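PDB 1QO8: probable fumarate reductase Ifc3, which catalyses the essentially one-way reduction of fumarate to succinate in vitro, using FAD and four covalently bound haems c, and may take part in electron transport to ferric iron. Local coordinates for residues 184-192 / 201-211. Numbering follows the deposited sequence.
Sequences VEWFIEDAM and IKLVTILAEQS
Phe187 lays one face of its ring over Ala208, and beside it Ile188 goes as a knob into the hole made by Ile201, Val204, Thr205 and Ala208. The pair is a roughly antiparallel helical hairpin in the flavoprotein part of the chain; the axes of the two segments approach to 8.9 Å, with 138° between their N-to-C directions. With CG anti to the backbone N (chi1 -174°), the Phe187 ring swings across to the second helix. Ala208 CA lies 3.9 Å from the centroid of the Phe187 ring in a CH-pi contact, displaced toward the rim. Leu207 CD2 meets the edge in the ring plane, 3.9 Å from Phe187 CE1. With an alanine at Phe187 the ring is gone, which is likely to open a gap over Ala208 and leave Leu207 CD2 without its aromatic neighbour. Ile188 divides its branches: CG1 presses tightly on Ala208 CB, CD1 reaches on to Thr205, and CG2, anti to the backbone N, touches Ile201 CD1 at 3.6 Å. Further along, Val204 splits too, CG1 against Ala191 CB at 3.6 Å and CG2 against SD of Met192, whose chain is bent at chi2 and chi3. Beyond the hairpin, Phe187 also packs on Asn543 of helix 543-563, and the FAD lies about 9 Å from the Leu207 side chain. No hydrogen bond crosses between the two segments; within 201-211, Thr205 OG1 donates to Ile201 O at 2.8 Å, from the opposite face of that carbonyl to Thr205 N.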
# COMPACT_ATOMS: atom_id res chain seq x y z
N VAL A 184 -6.45 -16.82 -28.03
CA VAL A 184 -6.58 -16.55 -26.62
C VAL A 184 -5.22 -16.41 -25.95
O VAL A 184 -5.03 -15.51 -25.13
CB VAL A 184 -7.40 -17.65 -25.95
CG1 VAL A 184 -7.29 -17.59 -24.43
CG2 VAL A 184 -8.86 -17.53 -26.31
N GLU A 185 -4.24 -17.23 -26.33
CA GLU A 185 -2.92 -17.21 -25.73
C GLU A 185 -2.25 -15.92 -26.11
O GLU A 185 -1.46 -15.44 -25.31
CB GLU A 185 -2.04 -18.42 -26.09
CG GLU A 185 -2.39 -19.09 -27.42
CD GLU A 185 -3.71 -19.85 -27.35
OE1 GLU A 185 -3.84 -20.81 -26.57
OE2 GLU A 185 -4.66 -19.46 -28.06
N TRP A 186 -2.49 -15.37 -27.30
CA TRP A 186 -1.91 -14.09 -27.66
C TRP A 186 -2.44 -12.96 -26.78
O TRP A 186 -1.70 -12.09 -26.31
CB TRP A 186 -2.16 -13.86 -29.14
CG TRP A 186 -1.38 -14.82 -30.02
CD1 TRP A 186 -0.46 -15.76 -29.65
CD2 TRP A 186 -1.42 -14.87 -31.45
NE1 TRP A 186 0.04 -16.42 -30.73
CE2 TRP A 186 -0.53 -15.88 -31.86
CE3 TRP A 186 -2.17 -14.19 -32.42
CZ2 TRP A 186 -0.35 -16.22 -33.21
CZ3 TRP A 186 -1.98 -14.52 -33.76
CH2 TRP A 186 -1.08 -15.53 -34.14
N PHE A 187 -3.76 -12.96 -26.61
CA PHE A 187 -4.41 -12.00 -25.68
C PHE A 187 -3.78 -12.12 -24.29
O PHE A 187 -3.43 -11.15 -23.62
CB PHE A 187 -5.92 -12.30 -25.64
CG PHE A 187 -6.78 -11.34 -24.85
CD1 PHE A 187 -6.57 -11.10 -23.51
CD2 PHE A 187 -7.79 -10.63 -25.47
CE1 PHE A 187 -7.34 -10.20 -22.79
CE2 PHE A 187 -8.58 -9.72 -24.76
CZ PHE A 187 -8.35 -9.48 -23.42
N ILE A 188 -3.71 -13.36 -23.80
CA ILE A 188 -3.12 -13.64 -22.49
C ILE A 188 -1.70 -13.18 -22.36
O ILE A 188 -1.46 -12.31 -21.50
CB ILE A 188 -3.30 -15.11 -22.09
CG1 ILE A 188 -4.81 -15.35 -21.89
CG2 ILE A 188 -2.56 -15.54 -20.83
CD1 ILE A 188 -5.13 -16.85 -21.95
N GLU A 189 -0.80 -13.57 -23.27
CA GLU A 189 0.58 -13.12 -23.24
C GLU A 189 0.74 -11.61 -23.36
O GLU A 189 1.62 -10.96 -22.78
CB GLU A 189 1.30 -13.75 -24.44
CG GLU A 189 1.45 -15.25 -24.47
CD GLU A 189 2.08 -15.78 -25.76
OE1 GLU A 189 2.69 -15.05 -26.59
OE2 GLU A 189 1.97 -17.01 -25.92
N ASP A 190 -0.04 -11.01 -24.30
CA ASP A 190 0.04 -9.56 -24.47
C ASP A 190 -0.27 -8.84 -23.17
O ASP A 190 0.35 -7.84 -22.80
CB ASP A 190 -0.98 -9.12 -25.56
CG ASP A 190 -0.60 -9.42 -27.01
OD1 ASP A 190 0.43 -10.03 -27.32
OD2 ASP A 190 -1.37 -9.06 -27.95
N ALA A 191 -1.34 -9.28 -22.49
CA ALA A 191 -1.68 -8.67 -21.20
C ALA A 191 -0.55 -8.88 -20.18
O ALA A 191 -0.18 -8.00 -19.38
CB ALA A 191 -3.01 -9.27 -20.67
N MET A 192 -0.03 -10.12 -20.14
CA MET A 192 0.95 -10.46 -19.08
C MET A 192 2.18 -9.60 -19.21
O MET A 192 2.80 -9.06 -18.31
CB MET A 192 1.25 -11.96 -19.11
CG MET A 192 0.05 -12.79 -18.66
SD MET A 192 -0.41 -12.55 -16.93
CE MET A 192 1.14 -12.98 -16.11
N ILE A 201 -2.43 -14.51 -13.48
CA ILE A 201 -2.57 -15.24 -14.73
C ILE A 201 -3.92 -15.91 -14.82
O ILE A 201 -4.41 -16.04 -15.94
CB ILE A 201 -1.44 -16.25 -15.03
CG1 ILE A 201 -1.58 -16.93 -16.37
CG2 ILE A 201 -1.40 -17.36 -13.95
CD1 ILE A 201 -1.16 -16.20 -17.61
N LYS A 202 -4.53 -16.30 -13.71
CA LYS A 202 -5.85 -16.88 -13.74
C LYS A 202 -6.93 -15.85 -14.09
O LYS A 202 -7.91 -16.19 -14.77
CB LYS A 202 -6.18 -17.56 -12.40
CG LYS A 202 -5.04 -18.40 -11.88
CD LYS A 202 -5.02 -18.61 -10.38
CE LYS A 202 -5.43 -17.44 -9.50
NZ LYS A 202 -4.50 -17.35 -8.32
N LEU A 203 -6.72 -14.62 -13.60
CA LEU A 203 -7.76 -13.61 -13.91
C LEU A 203 -7.63 -13.26 -15.39
O LEU A 203 -8.64 -13.14 -16.10
CB LEU A 203 -7.58 -12.45 -12.94
CG LEU A 203 -7.74 -12.69 -11.45
CD1 LEU A 203 -7.58 -11.36 -10.71
CD2 LEU A 203 -9.10 -13.32 -11.13
N VAL A 204 -6.39 -13.16 -15.87
CA VAL A 204 -6.09 -12.84 -17.25
C VAL A 204 -6.68 -13.85 -18.22
O VAL A 204 -7.18 -13.43 -19.29
CB VAL A 204 -4.59 -12.63 -17.52
CG1 VAL A 204 -4.26 -12.23 -18.94
CG2 VAL A 204 -4.15 -11.48 -16.59
N THR A 205 -6.53 -15.14 -17.90
CA THR A 205 -7.10 -16.21 -18.70
C THR A 205 -8.61 -16.14 -18.83
O THR A 205 -9.14 -16.24 -19.94
CB THR A 205 -6.65 -17.59 -18.08
OG1 THR A 205 -5.21 -17.59 -18.16
CG2 THR A 205 -7.21 -18.77 -18.83
N ILE A 206 -9.35 -15.96 -17.76
CA ILE A 206 -10.79 -15.69 -17.79
C ILE A 206 -11.16 -14.44 -18.57
O ILE A 206 -12.13 -14.46 -19.36
CB ILE A 206 -11.32 -15.55 -16.36
CG1 ILE A 206 -11.21 -16.98 -15.75
CG2 ILE A 206 -12.72 -15.00 -16.27
CD1 ILE A 206 -11.74 -17.12 -14.36
N LEU A 207 -10.38 -13.38 -18.35
CA LEU A 207 -10.55 -12.17 -19.14
C LEU A 207 -10.50 -12.52 -20.64
O LEU A 207 -11.48 -12.25 -21.32
CB LEU A 207 -9.51 -11.07 -18.84
CG LEU A 207 -9.78 -9.78 -19.61
CD1 LEU A 207 -11.12 -9.23 -19.16
CD2 LEU A 207 -8.67 -8.73 -19.39
N ALA A 208 -9.44 -13.17 -21.09
CA ALA A 208 -9.28 -13.55 -22.48
C ALA A 208 -10.42 -14.47 -22.93
O ALA A 208 -11.05 -14.23 -23.94
CB ALA A 208 -7.95 -14.28 -22.77
N GLU A 209 -10.70 -15.50 -22.14
CA GLU A 209 -11.62 -16.53 -22.56
C GLU A 209 -13.04 -16.05 -22.74
O GLU A 209 -13.75 -16.63 -23.55
CB GLU A 209 -11.61 -17.67 -21.53
CG GLU A 209 -10.37 -18.55 -21.77
CD GLU A 209 -10.25 -19.62 -20.70
OE1 GLU A 209 -10.94 -19.58 -19.68
OE2 GLU A 209 -9.40 -20.52 -20.93
N GLN A 210 -13.48 -15.05 -21.99
CA GLN A 210 -14.87 -14.65 -21.92
C GLN A 210 -15.14 -13.29 -22.55
O GLN A 210 -16.22 -12.72 -22.44
CB GLN A 210 -15.25 -14.65 -20.42
CG GLN A 210 -15.60 -16.08 -20.01
CD GLN A 210 -15.74 -16.28 -18.52
OE1 GLN A 210 -15.23 -17.26 -17.99
NE2 GLN A 210 -16.48 -15.42 -17.80
N SER A 211 -14.15 -12.70 -23.14
CA SER A 211 -14.17 -11.38 -23.76
C SER A 211 -15.08 -11.36 -24.97
O SER A 211 -15.85 -10.40 -25.01
CB SER A 211 -12.77 -10.92 -24.09
OG SER A 211 -12.01 -11.76 -24.94